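MIP07328p (Drosophila melanogaster, PDB 6FKK) probably acts as a semaphorin axon guidance cue, binding semaphorin receptors and repelling growing axons through its extracellular sema domain. Local coordinates at residues S274-S279 with S283-V288. Numbering follows the deposited sequence.
Sequences SPIVES and SLIYAV
With its OG turned between the backbone N and the carbonyl carbon (chi1 68°), S274 reaches Y286, whose CG lies anti to its own carbonyl carbon (chi1 -65°), bringing the ring back beside the serine and V277. The two strands form a beta hairpin of the sema-domain propeller, the first broken by a bulge or short loop around P275, which has no N-H to give and so fits a break in pairing. V277 and L284 form an antiparallel hydrogen-bonded pair: V277 N to L284 O and L284 N to V277 O are both 2.7 Å and nearly straight. On the N-terminal side of P275, S274 N donates to Y286 O at 2.9 Å. Serine suits this place because its OG accepts from Y286 N at 3.2 Å, as a strand carbonyl would in regular pairing, while donating to P275 O; an alanine here would probably leave Y286 N without its mate and P275 O without this donor. Branched V277 packs its CB against the Y286 ring edge, 4.0 Å from CE1, and the isoleucines meet at I276 CG1 and I285 CG1 (3.8 Å), both packing on V306. S279 and Y286 send their hydroxyls to D404. S283 OG lies 3.3 Å from both E278 OE1 and OE2, within reach of a weak bond, and is hydrogen-bonded to R203, so backbone and serine bonds carry the polar pairing, while apolar side chains and charged partners tie the hairpin to neighbouring strands.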
ATOM      1  N   SER A 274       2.955  -0.425  -1.129  1.00 40.26           N
ATOM      2  CA  SER A 274       3.081  -0.993  -2.457  1.00 48.52           C
ATOM      3  C   SER A 274       3.050  -2.509  -2.377  1.00 49.71           C
ATOM      4  O   SER A 274       3.213  -3.087  -1.297  1.00 71.63           O
ATOM      5  CB  SER A 274       4.392  -0.533  -3.103  1.00 47.84           C
ATOM      6  OG  SER A 274       5.505  -1.108  -2.440  1.00 41.03           O
ATOM      7  N   PRO A 275       2.830  -3.198  -3.497  1.00 47.23           N
ATOM      8  CA  PRO A 275       2.985  -4.658  -3.498  1.00 45.38           C
ATOM      9  C   PRO A 275       4.417  -5.042  -3.167  1.00 52.74           C
ATOM     10  O   PRO A 275       5.329  -4.211  -3.156  1.00 56.66           O
ATOM     11  CB  PRO A 275       2.611  -5.060  -4.929  1.00 38.19           C
ATOM     12  CG  PRO A 275       1.776  -3.937  -5.435  1.00 34.66           C
ATOM     13  CD  PRO A 275       2.314  -2.699  -4.783  1.00 65.19           C
ATOM     14  N   ILE A 276       4.618  -6.331  -2.885  1.00 51.11           N
ATOM     15  CA  ILE A 276       5.966  -6.806  -2.606  1.00 43.62           C
ATOM     16  C   ILE A 276       6.830  -6.620  -3.842  1.00 46.82           C
ATOM     17  O   ILE A 276       6.496  -7.094  -4.936  1.00 45.22           O
ATOM     18  CB  ILE A 276       5.948  -8.272  -2.151  1.00 42.28           C
ATOM     19  CG1 ILE A 276       5.299  -8.392  -0.773  1.00 34.69           C
ATOM     20  CG2 ILE A 276       7.364  -8.828  -2.108  1.00 33.30           C
ATOM     21  CD1 ILE A 276       5.411  -9.775  -0.172  1.00 53.02           C
ATOM     22  N   VAL A 277       7.941  -5.911  -3.676  1.00 57.19           N
ATOM     23  CA  VAL A 277       8.871  -5.614  -4.758  1.00 45.71           C
ATOM     24  C   VAL A 277      10.064  -6.552  -4.649  1.00 51.42           C
ATOM     25  O   VAL A 277      10.580  -6.795  -3.550  1.00 66.65           O
ATOM     26  CB  VAL A 277       9.313  -4.138  -4.707  1.00 39.71           C
ATOM     27  CG1 VAL A 277      10.470  -3.888  -5.655  1.00 34.18           C
ATOM     28  CG2 VAL A 277       8.145  -3.229  -5.044  1.00 57.08           C
ATOM     29  N   GLU A 278      10.499  -7.089  -5.785  1.00 54.42           N
ATOM     30  CA  GLU A 278      11.647  -7.989  -5.838  1.00 55.85           C
ATOM     31  C   GLU A 278      12.852  -7.194  -6.333  1.00 62.77           C
ATOM     32  O   GLU A 278      13.007  -6.964  -7.534  1.00 83.64           O
ATOM     33  CB  GLU A 278      11.356  -9.189  -6.734  1.00 54.32           C
ATOM     34  CG  GLU A 278      10.224 -10.075  -6.235  1.00 61.73           C
ATOM     35  CD  GLU A 278      10.555 -10.783  -4.931  1.00 92.01           C
ATOM     36  OE1 GLU A 278      11.755 -10.934  -4.612  1.00109.00           O
ATOM     37  OE2 GLU A 278       9.610 -11.191  -4.223  1.00 88.13           O
ATOM     38  N   SER A 279      13.700  -6.770  -5.401  1.00 65.30           N
ATOM     39  CA  SER A 279      14.920  -6.026  -5.712  1.00 65.32           C
ATOM     40  C   SER A 279      16.093  -6.957  -5.420  1.00 68.65           C
ATOM     41  O   SER A 279      16.570  -7.044  -4.286  1.00 82.67           O
ATOM     42  CB  SER A 279      15.009  -4.726  -4.904  1.00 50.84           C
ATOM     43  OG  SER A 279      13.882  -3.894  -5.122  1.00 60.90           O
ATOM     44  N   SER A 283      13.163  -9.084  -0.858  1.00 39.26           N
ATOM     45  CA  SER A 283      11.757  -8.765  -1.071  1.00 33.83           C
ATOM     46  C   SER A 283      11.409  -7.548  -0.222  1.00 54.62           C
ATOM     47  O   SER A 283      11.559  -7.580   1.004  1.00 66.24           O
ATOM     48  CB  SER A 283      10.865  -9.952  -0.707  1.00 62.54           C
ATOM     49  OG  SER A 283      11.298 -11.137  -1.352  1.00 74.01           O
ATOM     50  N   LEU A 284      10.946  -6.483  -0.872  1.00 37.82           N
ATOM     51  CA  LEU A 284      10.746  -5.196  -0.226  1.00 37.19           C
ATOM     52  C   LEU A 284       9.284  -4.776  -0.286  1.00 41.73           C
ATOM     53  O   LEU A 284       8.547  -5.143  -1.206  1.00 45.58           O
ATOM     54  CB  LEU A 284      11.609  -4.112  -0.878  1.00 31.51           C
ATOM     55  CG  LEU A 284      12.953  -3.781  -0.227  1.00 47.14           C
ATOM     56  CD1 LEU A 284      13.757  -5.041   0.073  1.00 36.47           C
ATOM     57  CD2 LEU A 284      13.743  -2.834  -1.121  1.00 50.55           C
ATOM     58  N   ILE A 285       8.878  -3.993   0.711  1.00 32.35           N
ATOM     59  CA  ILE A 285       7.575  -3.339   0.742  1.00 35.24           C
ATOM     60  C   ILE A 285       7.814  -1.864   1.026  1.00 47.84           C
ATOM     61  O   ILE A 285       8.346  -1.511   2.086  1.00 47.11           O
ATOM     62  CB  ILE A 285       6.637  -3.948   1.800  1.00 37.64           C
ATOM     63  CG1 ILE A 285       6.221  -5.367   1.404  1.00 44.78           C
ATOM     64  CG2 ILE A 285       5.410  -3.071   1.988  1.00 28.88           C
ATOM     65  CD1 ILE A 285       5.213  -5.989   2.349  1.00 33.41           C
ATOM     66  N   TYR A 286       7.441  -1.009   0.078  1.00 34.61           N
ATOM     67  CA  TYR A 286       7.572   0.430   0.243  1.00 40.64           C
ATOM     68  C   TYR A 286       6.281   1.006   0.808  1.00 37.03           C
ATOM     69  O   TYR A 286       5.185   0.652   0.366  1.00 56.27           O
ATOM     70  CB  TYR A 286       7.907   1.100  -1.090  1.00 39.96           C
ATOM     71  CG  TYR A 286       9.249   0.706  -1.665  1.00 32.20           C
ATOM     72  CD1 TYR A 286       9.403  -0.473  -2.381  1.00 41.25           C
ATOM     73  CD2 TYR A 286      10.362   1.521  -1.502  1.00 38.87           C
ATOM     74  CE1 TYR A 286      10.626  -0.832  -2.913  1.00 51.01           C
ATOM     75  CE2 TYR A 286      11.588   1.168  -2.029  1.00 31.48           C
ATOM     76  CZ  TYR A 286      11.715  -0.007  -2.734  1.00 42.14           C
ATOM     77  OH  TYR A 286      12.935  -0.361  -3.261  1.00 56.37           O
ATOM     78  N   ALA A 287       6.418   1.896   1.787  1.00 29.05           N
ATOM     79  CA  ALA A 287       5.267   2.471   2.465  1.00 32.72           C
ATOM     80  C   ALA A 287       5.451   3.970   2.630  1.00 37.47           C
ATOM     81  O   ALA A 287       6.574   4.481   2.658  1.00 49.69           O
ATOM     82  CB  ALA A 287       5.036   1.818   3.832  1.00 28.76           C
ATOM     83  N   VAL A 288       4.324   4.668   2.748  1.00 33.21           N
ATOM     84  CA  VAL A 288       4.288   6.113   2.933  1.00 37.17           C
ATOM     85  C   VAL A 288       3.786   6.408   4.338  1.00 32.75           C
ATOM     86  O   VAL A 288       2.749   5.881   4.756  1.00 42.04           O
ATOM     87  CB  VAL A 288       3.397   6.789   1.878  1.00 38.80           C
ATOM     88  CG1 VAL A 288       3.152   8.238   2.247  1.00 44.23           C
ATOM     89  CG2 VAL A 288       4.042   6.687   0.511  1.00 40.42           C
TER